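Side-chain contacts in phospholipase A1 (Streptomyces albidoflavus, PDB 4HYQ), which hydrolyses the sn-1 acyl ester bond of glycerophospholipids and belongs to the GDSL-like family of the SGNH hydrolases: residues Ser47-Ala52 with Met66-Ser71; Phe87-Thr92 with Ile103-Thr108; Gln127-Ala130 with Ser134-Val137; His206-Lys209 with Asp215-His218. One frame throughout, in Å; residues are numbered along the deposited sequence.

Contact 1: Ser47-Ala52 with Met66-Ser71; sequences SFDFVA and MGPLNS
A small surface contact, burying 133 Å², sets Asp49 and Val51 of the edge strand 47-50 and its continuation against Pro68, in the loop that follows helix 58-65. The CA atoms of Asp49 and Pro68 are 6.5 Å apart, and the pyrrolidine ring packs across both side chains, its CB against Asp49 and its CG against Val51. Asp49 CB reaches Pro68 CB at 3.6 Å. With Asp49 CG anti to its carbonyl carbon (chi1 -67°), the carboxylate continues across the proline, and OD2 passes Pro68 CB at 3.5 Å. Farther round the ring, Val51 CG1 meets Pro68 CG at 4.0 Å, the apolar part of the contact. Topologically, residues 66-71 close the beta-alpha-beta crossover from strand 47-50 through helix 58-65 to strand 73-79, which skips over strand 4-9 in the parallel sheet; Val51, Pro68 and Leu69 all touch that middle strand. No direct hydrogen bond joins the segments. Instead, a water donates to Asp49 OD2 at 3.1 Å and to Pro68 O at 2.8 Å, bridging the carboxylate and the loop backbone. The proline occupies an inner position of a type I turn from Met66 to Leu69, closed by Leu69 N to Met66 O at 3.1 Å. Lys131 NZ binds the carbonyl oxygens of Met66, Gly67 and Leu69.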
loop_
_atom_site.group_PDB
_atom_site.type_symbol
_atom_site.label_atom_id
_atom_site.label_comp_id
_atom_site.label_asym_id
_atom_site.label_seq_id
_atom_site.Cartn_x
_atom_site.Cartn_y
_atom_site.Cartn_z
ATOM N N SER A 47 4.962 13.640 -18.031
ATOM C CA SER A 47 6.059 12.721 -17.733
ATOM C C SER A 47 5.550 11.730 -16.699
ATOM O O SER A 47 4.562 11.993 -16.006
ATOM C CB SER A 47 7.278 13.462 -17.181
ATOM O OG SER A 47 6.975 14.152 -15.983
ATOM N N PHE A 48 6.209 10.585 -16.607
ATOM C CA PHE A 48 5.797 9.565 -15.653
ATOM C C PHE A 48 7.040 8.916 -15.062
ATOM O O PHE A 48 7.848 8.324 -15.793
ATOM C CB PHE A 48 4.928 8.522 -16.368
ATOM C CG PHE A 48 4.581 7.332 -15.518
ATOM C CD1 PHE A 48 4.156 7.506 -14.204
ATOM C CD2 PHE A 48 4.670 6.043 -16.030
ATOM C CE1 PHE A 48 3.826 6.408 -13.401
ATOM C CE2 PHE A 48 4.344 4.937 -15.238
ATOM C CZ PHE A 48 3.917 5.126 -13.919
ATOM N N ASP A 49 7.221 9.074 -13.755
ATOM C CA ASP A 49 8.351 8.467 -13.065
ATOM C C ASP A 49 7.784 7.536 -12.007
ATOM O O ASP A 49 7.156 7.969 -11.047
ATOM C CB ASP A 49 9.238 9.524 -12.439
ATOM C CG ASP A 49 9.925 10.381 -13.483
ATOM O OD1 ASP A 49 10.732 9.833 -14.261
ATOM O OD2 ASP A 49 9.644 11.592 -13.536
ATOM N N PHE A 50 8.017 6.244 -12.214
ATOM C CA PHE A 50 7.507 5.180 -11.346
ATOM C C PHE A 50 8.683 4.723 -10.492
ATOM O O PHE A 50 9.562 4.001 -10.983
ATOM C CB PHE A 50 7.007 4.053 -12.264
ATOM C CG PHE A 50 6.147 3.016 -11.597
ATOM C CD1 PHE A 50 5.823 3.079 -10.244
ATOM C CD2 PHE A 50 5.655 1.962 -12.351
ATOM C CE1 PHE A 50 5.019 2.083 -9.658
ATOM C CE2 PHE A 50 4.853 0.968 -11.779
ATOM C CZ PHE A 50 4.537 1.032 -10.436
ATOM N N VAL A 51 8.719 5.147 -9.229
ATOM C CA VAL A 51 9.829 4.788 -8.363
ATOM C C VAL A 51 9.485 3.975 -7.114
ATOM O O VAL A 51 10.349 3.761 -6.247
ATOM C CB VAL A 51 10.647 6.041 -7.961
ATOM C CG1 VAL A 51 11.334 6.609 -9.197
ATOM C CG2 VAL A 51 9.729 7.107 -7.330
ATOM N N ALA A 52 8.237 3.513 -7.036
ATOM C CA ALA A 52 7.801 2.672 -5.922
ATOM C C ALA A 52 8.679 1.414 -5.875
ATOM O O ALA A 52 9.141 0.928 -6.912
ATOM C CB ALA A 52 6.320 2.292 -6.102
ATOM N N MET A 66 12.597 10.547 -3.942
ATOM C CA MET A 66 12.258 11.957 -4.116
ATOM C C MET A 66 12.801 12.669 -5.348
ATOM O O MET A 66 12.295 13.719 -5.742
ATOM C CB MET A 66 12.711 12.712 -2.883
ATOM C CG MET A 66 12.234 12.083 -1.613
ATOM S SD MET A 66 10.514 12.445 -1.354
ATOM C CE MET A 66 10.642 13.427 -0.154
ATOM N N GLY A 67 13.828 12.098 -5.956
ATOM C CA GLY A 67 14.438 12.729 -7.117
ATOM C C GLY A 67 13.560 13.285 -8.228
ATOM O O GLY A 67 13.775 14.429 -8.656
ATOM N N PRO A 68 12.571 12.523 -8.729
ATOM C CA PRO A 68 11.716 13.023 -9.812
ATOM C C PRO A 68 10.730 14.134 -9.458
ATOM O O PRO A 68 10.134 14.715 -10.350
ATOM C CB PRO A 68 10.979 11.782 -10.322
ATOM C CG PRO A 68 11.523 10.614 -9.534
ATOM C CD PRO A 68 12.209 11.156 -8.317
ATOM N N LEU A 69 10.566 14.429 -8.177
ATOM C CA LEU A 69 9.622 15.473 -7.776
ATOM C C LEU A 69 10.218 16.837 -8.070
ATOM O O LEU A 69 11.382 17.086 -7.752
ATOM C CB LEU A 69 9.328 15.392 -6.276
ATOM C CG LEU A 69 8.675 14.113 -5.760
ATOM C CD1 LEU A 69 8.637 14.137 -4.247
ATOM C CD2 LEU A 69 7.285 13.983 -6.335
ATOM N N ASN A 70 9.430 17.720 -8.673
ATOM C CA ASN A 70 9.914 19.066 -8.948
ATOM C C ASN A 70 8.735 20.002 -9.134
ATOM O O ASN A 70 7.579 19.603 -8.949
ATOM C CB ASN A 70 10.846 19.095 -10.176
ATOM C CG ASN A 70 10.208 18.508 -11.423
ATOM O OD1 ASN A 70 9.195 18.998 -11.914
ATOM N ND2 ASN A 70 10.816 17.449 -11.950
ATOM N N SER A 71 9.027 21.247 -9.491
ATOM C CA SER A 71 7.978 22.242 -9.664
ATOM C C SER A 71 7.004 21.937 -10.797
ATOM O O SER A 71 5.912 22.509 -10.849
ATOM C CB SER A 71 8.604 23.626 -9.862
ATOM O OG SER A 71 9.337 23.688 -11.069
HETATM O O HOH W 1 10.928 14.307 -12.959
#

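Contact 2: Phe87-Thr92 with Ile103-Thr108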
loop_
_atom_site.group_PDB
_atom_site.type_symbol
_atom_site.label_atom_id
_atom_site.label_comp_id
_atom_site.label_asym_id
_atom_site.label_seq_id
_atom_site.Cartn_x
_atom_site.Cartn_y
_atom_site.Cartn_z
ATOM N N PHE A 87 4.645 -4.999 9.241
ATOM C CA PHE A 87 3.565 -5.929 8.973
ATOM C C PHE A 87 3.955 -7.217 8.257
ATOM O O PHE A 87 3.273 -8.230 8.412
ATOM C CB PHE A 87 2.389 -5.198 8.319
ATOM C CG PHE A 87 1.559 -4.442 9.328
ATOM C CD1 PHE A 87 1.409 -3.064 9.258
ATOM C CD2 PHE A 87 1.008 -5.118 10.416
ATOM C CE1 PHE A 87 0.730 -2.368 10.266
ATOM C CE2 PHE A 87 0.332 -4.433 11.422
ATOM C CZ PHE A 87 0.194 -3.051 11.342
ATOM N N ALA A 88 5.054 -7.210 7.512
ATOM C CA ALA A 88 5.498 -8.443 6.866
ATOM C C ALA A 88 5.949 -9.419 7.967
ATOM O O ALA A 88 5.660 -10.612 7.902
ATOM C CB ALA A 88 6.641 -8.165 5.907
ATOM N N ASP A 89 6.655 -8.908 8.977
ATOM C CA ASP A 89 7.103 -9.735 10.098
ATOM C C ASP A 89 5.878 -10.186 10.887
ATOM O O ASP A 89 5.825 -11.303 11.387
ATOM C CB ASP A 89 8.036 -8.951 11.030
ATOM C CG ASP A 89 8.622 -9.824 12.142
ATOM O OD1 ASP A 89 9.300 -10.818 11.811
ATOM O OD2 ASP A 89 8.404 -9.527 13.341
ATOM N N VAL A 90 4.891 -9.303 11.017
ATOM C CA VAL A 90 3.665 -9.659 11.727
ATOM C C VAL A 90 2.990 -10.834 11.021
ATOM O O VAL A 90 2.581 -11.813 11.663
ATOM C CB VAL A 90 2.674 -8.471 11.777
ATOM C CG1 VAL A 90 1.302 -8.943 12.242
ATOM C CG2 VAL A 90 3.219 -7.382 12.724
ATOM N N MET A 91 2.878 -10.745 9.699
ATOM C CA MET A 91 2.225 -11.821 8.958
ATOM C C MET A 91 3.016 -13.129 9.060
ATOM O O MET A 91 2.422 -14.197 9.170
ATOM C CB MET A 91 2.017 -11.426 7.491
ATOM C CG MET A 91 1.111 -10.203 7.297
ATOM S SD MET A 91 -0.305 -10.151 8.438
ATOM C CE MET A 91 -1.352 -11.361 7.753
ATOM N N THR A 92 4.345 -13.056 9.043
ATOM C CA THR A 92 5.155 -14.266 9.168
ATOM C C THR A 92 4.874 -14.900 10.533
ATOM O O THR A 92 4.702 -16.114 10.645
ATOM C CB THR A 92 6.659 -13.943 9.037
ATOM O OG1 THR A 92 6.906 -13.406 7.732
ATOM C CG2 THR A 92 7.514 -15.198 9.234
ATOM N N ILE A 103 -1.314 -12.434 18.159
ATOM C CA ILE A 103 -1.940 -11.287 18.828
ATOM C C ILE A 103 -0.918 -10.355 19.450
ATOM O O ILE A 103 -0.996 -9.127 19.292
ATOM C CB ILE A 103 -2.906 -11.743 19.939
ATOM C CG1 ILE A 103 -3.971 -12.670 19.354
ATOM C CG2 ILE A 103 -3.521 -10.534 20.628
ATOM C CD1 ILE A 103 -4.708 -12.119 18.158
ATOM N N ALA A 104 0.032 -10.938 20.169
ATOM C CA ALA A 104 1.076 -10.167 20.814
ATOM C C ALA A 104 1.871 -9.373 19.780
ATOM O O ALA A 104 2.143 -8.186 19.976
ATOM C CB ALA A 104 2.002 -11.094 21.591
ATOM N N ARG A 105 2.254 -10.022 18.683
ATOM C CA ARG A 105 3.013 -9.330 17.649
ATOM C C ARG A 105 2.182 -8.226 16.991
ATOM O O ARG A 105 2.693 -7.140 16.693
ATOM C CB ARG A 105 3.498 -10.319 16.584
ATOM C CG ARG A 105 4.363 -9.681 15.521
ATOM C CD ARG A 105 5.727 -9.291 16.074
ATOM N NE ARG A 105 6.529 -8.507 15.138
ATOM C CZ ARG A 105 6.313 -7.225 14.846
ATOM N NH1 ARG A 105 5.310 -6.569 15.414
ATOM N NH2 ARG A 105 7.122 -6.590 14.003
ATOM N N VAL A 106 0.906 -8.507 16.750
ATOM C CA VAL A 106 0.024 -7.510 16.150
ATOM C C VAL A 106 -0.058 -6.308 17.093
ATOM O O VAL A 106 -0.010 -5.162 16.653
ATOM C CB VAL A 106 -1.418 -8.041 15.961
ATOM C CG1 VAL A 106 -2.360 -6.883 15.677
ATOM C CG2 VAL A 106 -1.478 -9.035 14.804
ATOM N N ASN A 107 -0.186 -6.569 18.391
ATOM C CA ASN A 107 -0.303 -5.467 19.345
ATOM C C ASN A 107 0.935 -4.590 19.399
ATOM O O ASN A 107 0.834 -3.372 19.584
ATOM C CB ASN A 107 -0.647 -5.991 20.744
ATOM C CG ASN A 107 -2.075 -6.481 20.839
ATOM O OD1 ASN A 107 -2.925 -6.108 20.031
ATOM N ND2 ASN A 107 -2.355 -7.309 21.841
ATOM N N THR A 108 2.105 -5.198 19.236
ATOM C CA THR A 108 3.341 -4.435 19.231
ATOM C C THR A 108 3.350 -3.540 17.987
ATOM O O THR A 108 3.793 -2.389 18.046
ATOM C CB THR A 108 4.581 -5.361 19.220
ATOM O OG1 THR A 108 4.679 -6.036 20.477
ATOM C CG2 THR A 108 5.843 -4.562 18.993
#
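The helical segments 87-92 and 103-108 run nearly antiparallel, at 170°, with their axes approaching to 9.3 Å and the CA atoms of Val90 and Arg105 lying 6.0 Å apart. Two layers of side chains fill the interface. In the polar one, Arg105 NE donates to Asp89 OD2 at 2.8 Å with an N-H...O angle of 159°, and NH2 adds a weak bond to the same Asp89 OD2 at 3.3 Å. The oxygen lies at the guanidinium edge, close to its plane, but the two charged groups are not coplanar: the carboxylate is steeply inclined and is approached from its anti side. Arg105 gets there by a bend at chi2 (71°), which turns the guanidinium along the interface beside Val90. There Val90 CG2 sits over one face of the group, nearest to Arg105 NH1 at 3.5 Å and offset toward the rim, so the salt bridge has an aliphatic floor. This pairing belongs to a helical hairpin, helices 87-96 and 99-115 being joined by a very short connection. The other methyl of Val90, CG1, turns to the buried layer and meets Val106 CG2 at 3.8 Å, the two valines crossing at about a right angle. Phe87 continues that layer onto Ala109 and Val113 as well as Ala167 and Leu171 of helix 158-181, while Val106 also touches Cys94.

Contact 3: Gln127-Ala130 with Ser134-Val137; sequences QVRA and SANV
Where helix 117-131 ends and the chain turns into strand 136-140, the alpha-to-beta connection is held by Arg129, which grips the carbonyl oxygen of Ala135 end-on with both terminal nitrogens. Arg129 NH1 donates to Ala135 O at 2.9 Å with an N-H...O angle of 150°, and Arg129 NH2 donates to the same Ala135 O at 3.1 Å. The oxygen lies near the guanidinium plane, so the group is presented edge-on. Its two bonds use the acceptor differently: NH1 comes in the carbonyl plane on a lone pair, with a C=O...N angle of 133°, while NH2 approaches almost head-on at 176°. To reach this place the arginine leaves the helix with CG anti to the backbone N and then folds at both chi2 and chi3, curling its end toward the residue that precedes the strand. NH1 also bonds Ala132 O, so a single guanidinium ties together two carbonyls, three residues apart, of the connection between helix and strand. In the three-layer alpha/beta/alpha sandwich this is the packing of a helix against the strand that follows it, strand 136-140 lying between strands 73-79 and 185-187. The apolar share is carried by Val128 CG1, which meets Val137 CG2 at 4.2 Å. That same Val137 CG2 also lies 3.9 Å from Arg129 NH2. Tyr184 touches Val128, Arg129 and Val137, while Ala135 packs on Thr73 and Val76 of the neighbouring strand.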
loop_
_atom_site.group_PDB
_atom_site.type_symbol
_atom_site.label_atom_id
_atom_site.label_comp_id
_atom_site.label_asym_id
_atom_site.label_seq_id
_atom_site.Cartn_x
_atom_site.Cartn_y
_atom_site.Cartn_z
ATOM N N GLN A 127 8.217 16.572 3.104
ATOM C CA GLN A 127 9.279 16.647 2.104
ATOM C C GLN A 127 8.741 16.506 0.686
ATOM O O GLN A 127 9.282 17.090 -0.242
ATOM C CB GLN A 127 10.353 15.582 2.367
ATOM C CG GLN A 127 11.202 15.844 3.599
ATOM C CD GLN A 127 11.939 17.181 3.542
ATOM O OE1 GLN A 127 12.535 17.545 2.518
ATOM N NE2 GLN A 127 11.906 17.916 4.651
ATOM N N VAL A 128 7.690 15.712 0.507
ATOM C CA VAL A 128 7.100 15.558 -0.815
ATOM C C VAL A 128 6.587 16.931 -1.270
ATOM O O VAL A 128 6.832 17.353 -2.398
ATOM C CB VAL A 128 5.922 14.557 -0.794
ATOM C CG1 VAL A 128 5.089 14.691 -2.053
ATOM C CG2 VAL A 128 6.464 13.130 -0.672
ATOM N N ARG A 129 5.867 17.609 -0.379
ATOM C CA ARG A 129 5.313 18.931 -0.682
ATOM C C ARG A 129 6.413 19.957 -0.931
ATOM O O ARG A 129 6.282 20.827 -1.800
ATOM C CB ARG A 129 4.418 19.410 0.477
ATOM C CG ARG A 129 3.891 20.837 0.301
ATOM C CD ARG A 129 3.167 20.953 -1.028
ATOM N NE ARG A 129 1.848 20.310 -1.019
ATOM C CZ ARG A 129 1.325 19.681 -2.066
ATOM N NH1 ARG A 129 2.008 19.579 -3.204
ATOM N NH2 ARG A 129 0.083 19.204 -2.004
ATOM N N ALA A 130 7.505 19.859 -0.184
ATOM C CA ALA A 130 8.597 20.809 -0.365
ATOM C C ALA A 130 9.219 20.705 -1.751
ATOM O O ALA A 130 9.577 21.714 -2.364
ATOM C CB ALA A 130 9.653 20.595 0.696
ATOM N N SER A 134 3.322 22.258 -6.256
ATOM C CA SER A 134 2.038 22.328 -6.928
ATOM C C SER A 134 1.288 21.034 -7.162
ATOM O O SER A 134 0.163 21.058 -7.632
ATOM C CB SER A 134 2.223 23.030 -8.272
ATOM O OG SER A 134 2.866 24.281 -8.087
ATOM N N ALA A 135 1.888 19.899 -6.824
ATOM C CA ALA A 135 1.217 18.642 -7.109
ATOM C C ALA A 135 0.046 18.267 -6.227
ATOM O O ALA A 135 0.017 18.572 -5.032
ATOM C CB ALA A 135 2.241 17.495 -7.074
ATOM N N ASN A 136 -0.924 17.599 -6.843
ATOM C CA ASN A 136 -2.063 17.065 -6.109
ATOM C C ASN A 136 -1.431 15.761 -5.602
ATOM O O ASN A 136 -0.850 15.018 -6.393
ATOM C CB ASN A 136 -3.228 16.772 -7.056
ATOM C CG ASN A 136 -4.368 16.052 -6.367
ATOM O OD1 ASN A 136 -4.681 16.339 -5.222
ATOM N ND2 ASN A 136 -4.998 15.121 -7.068
ATOM N N VAL A 137 -1.506 15.511 -4.300
ATOM C CA VAL A 137 -0.914 14.307 -3.715
ATOM C C VAL A 137 -2.020 13.397 -3.211
ATOM O O VAL A 137 -2.877 13.816 -2.426
ATOM C CB VAL A 137 0.017 14.659 -2.542
ATOM C CG1 VAL A 137 0.648 13.387 -1.964
ATOM C CG2 VAL A 137 1.116 15.614 -3.007
#

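Contact 4: His206-Lys209 with Asp215-His218; sequences HSVK and DSYH
Ser216 OG accepts the backbone N-H of Lys209 at 2.8 Å, a fairly straight bond with an N-H...O angle of 157°, and Asn214 ND2 adds a weak bond to the same hydroxyl. Two backbone bonds fasten the other end of the segments: His206 N to His218 O at 2.9 Å, and Tyr217 N to His206 O at 2.8 Å. Between these grips, the Asp215 carboxylate lies flat against the His206 imidazole. Their planes are only 17° apart, and OD2 stands 3.4 Å above the ring plane, over its centre. This is stacking, not a hydrogen bond; His206 NE2 bonds Gly17 O instead, and a water donates to Asp215 OD2 at 2.7 Å. Lys209, bent at chi2, runs alongside this pair, and its NZ makes a weak bond at the ring edge, to His206 ND1. On the buried side Val208 CG2 meets Tyr217 CZ at 3.8 Å, with the two side chains pointing the same way, and Tyr217 OH bonds Tyr146 OH. Residues Asp215 to His218 form a type II turn with Tyr217 at positive phi, closed by His218 N to Asp215 O at 3.1 Å. The turn brings His218 ND1 to Ser216 O at 2.9 Å, a donor angle of 164°, the oxygen lying in the ring plane, while His218 NE2 bonds Ser11 OG. Ser11 of the GDS motif, His218 and the main-chain carbonyl of Ser216 in the usual place of an aspartate are consistent with the active site of SGNH hydrolases, in the variant known from streptomycete relatives.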
loop_
_atom_site.group_PDB
_atom_site.type_symbol
_atom_site.label_atom_id
_atom_site.label_comp_id
_atom_site.label_asym_id
_atom_site.label_seq_id
_atom_site.Cartn_x
_atom_site.Cartn_y
_atom_site.Cartn_z
ATOM N N HIS A 206 -3.897 -12.015 -2.798
ATOM C CA HIS A 206 -3.274 -13.332 -2.782
ATOM C C HIS A 206 -3.285 -13.848 -1.357
ATOM O O HIS A 206 -3.087 -13.087 -0.418
ATOM C CB HIS A 206 -1.821 -13.263 -3.233
ATOM C CG HIS A 206 -1.651 -12.982 -4.690
ATOM N ND1 HIS A 206 -1.774 -13.957 -5.656
ATOM C CD2 HIS A 206 -1.379 -11.832 -5.347
ATOM C CE1 HIS A 206 -1.578 -13.419 -6.849
ATOM N NE2 HIS A 206 -1.338 -12.131 -6.688
ATOM N N SER A 207 -3.509 -15.148 -1.207
ATOM C CA SER A 207 -3.486 -15.769 0.111
ATOM C C SER A 207 -2.014 -16.060 0.402
ATOM O O SER A 207 -1.146 -15.766 -0.425
ATOM C CB SER A 207 -4.271 -17.079 0.081
ATOM O OG SER A 207 -3.786 -17.908 -0.963
ATOM N N VAL A 208 -1.736 -16.648 1.559
ATOM C CA VAL A 208 -0.364 -16.973 1.927
ATOM C C VAL A 208 0.276 -17.866 0.875
ATOM O O VAL A 208 -0.326 -18.856 0.436
ATOM C CB VAL A 208 -0.310 -17.709 3.284
ATOM C CG1 VAL A 208 1.130 -18.047 3.637
ATOM C CG2 VAL A 208 -0.933 -16.841 4.359
ATOM N N LYS A 209 1.498 -17.518 0.474
ATOM C CA LYS A 209 2.222 -18.300 -0.523
ATOM C C LYS A 209 3.263 -19.185 0.137
ATOM O O LYS A 209 4.019 -18.731 0.994
ATOM C CB LYS A 209 2.916 -17.386 -1.525
ATOM C CG LYS A 209 1.974 -16.504 -2.327
ATOM C CD LYS A 209 1.086 -17.304 -3.270
ATOM C CE LYS A 209 0.273 -16.348 -4.144
ATOM N NZ LYS A 209 -0.628 -17.020 -5.130
ATOM N N ASP A 215 4.058 -13.050 -2.789
ATOM C CA ASP A 215 3.136 -11.940 -2.980
ATOM C C ASP A 215 1.933 -12.104 -2.047
ATOM O O ASP A 215 0.831 -11.615 -2.316
ATOM C CB ASP A 215 2.696 -11.805 -4.453
ATOM C CG ASP A 215 2.127 -13.081 -5.037
ATOM O OD1 ASP A 215 1.915 -14.052 -4.285
ATOM O OD2 ASP A 215 1.877 -13.093 -6.275
ATOM N N SER A 216 2.159 -12.792 -0.928
ATOM C CA SER A 216 1.105 -13.016 0.061
ATOM C C SER A 216 0.479 -11.683 0.479
ATOM O O SER A 216 1.194 -10.710 0.692
ATOM C CB SER A 216 1.664 -13.674 1.333
ATOM O OG SER A 216 2.302 -14.913 1.068
ATOM N N TYR A 217 -0.846 -11.668 0.604
ATOM C CA TYR A 217 -1.603 -10.487 1.032
ATOM C C TYR A 217 -1.548 -9.276 0.111
ATOM O O TYR A 217 -1.971 -8.178 0.502
ATOM C CB TYR A 217 -1.167 -10.081 2.444
ATOM C CG TYR A 217 -1.360 -11.189 3.448
ATOM C CD1 TYR A 217 -0.275 -11.918 3.946
ATOM C CD2 TYR A 217 -2.635 -11.529 3.882
ATOM C CE1 TYR A 217 -0.472 -12.964 4.853
ATOM C CE2 TYR A 217 -2.838 -12.564 4.795
ATOM C CZ TYR A 217 -1.753 -13.275 5.271
ATOM O OH TYR A 217 -1.976 -14.284 6.181
ATOM N N HIS A 218 -1.061 -9.467 -1.114
ATOM C CA HIS A 218 -0.973 -8.364 -2.065
ATOM C C HIS A 218 -2.070 -8.424 -3.095
ATOM O O HIS A 218 -2.633 -9.495 -3.355
ATOM C CB HIS A 218 0.385 -8.357 -2.772
ATOM C CG HIS A 218 1.478 -7.766 -1.944
ATOM N ND1 HIS A 218 1.936 -8.363 -0.790
ATOM C CD2 HIS A 218 2.145 -6.593 -2.055
ATOM C CE1 HIS A 218 2.836 -7.578 -0.221
ATOM N NE2 HIS A 218 2.980 -6.500 -0.968
HETATM O O HOH W 2 1.559 -15.533 -7.273
#

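The four contacts follow one another along the chain without overlap and fall into two pairs about the chain's centre. Contacts 1 and 3, with centres 11 Å apart, share the parallel sheet, through strands 47-50 and 136-140, and touch where Met66 and Leu69 pack on helix 117-131. Contacts 2 and 4 lie beyond the centre, their own centres about 16 Å apart, and meet where Met91 packs against Tyr217. The pairs are well separated: contact 3 is about 32 Å, centre to centre, from both contact 2 and contact 4. Packing on the sheet, by a loop in contact 1 and a helix in contact 3, thus occupies one side of the molecule, whereas the helical hairpin lies directly beside the probable catalytic turn.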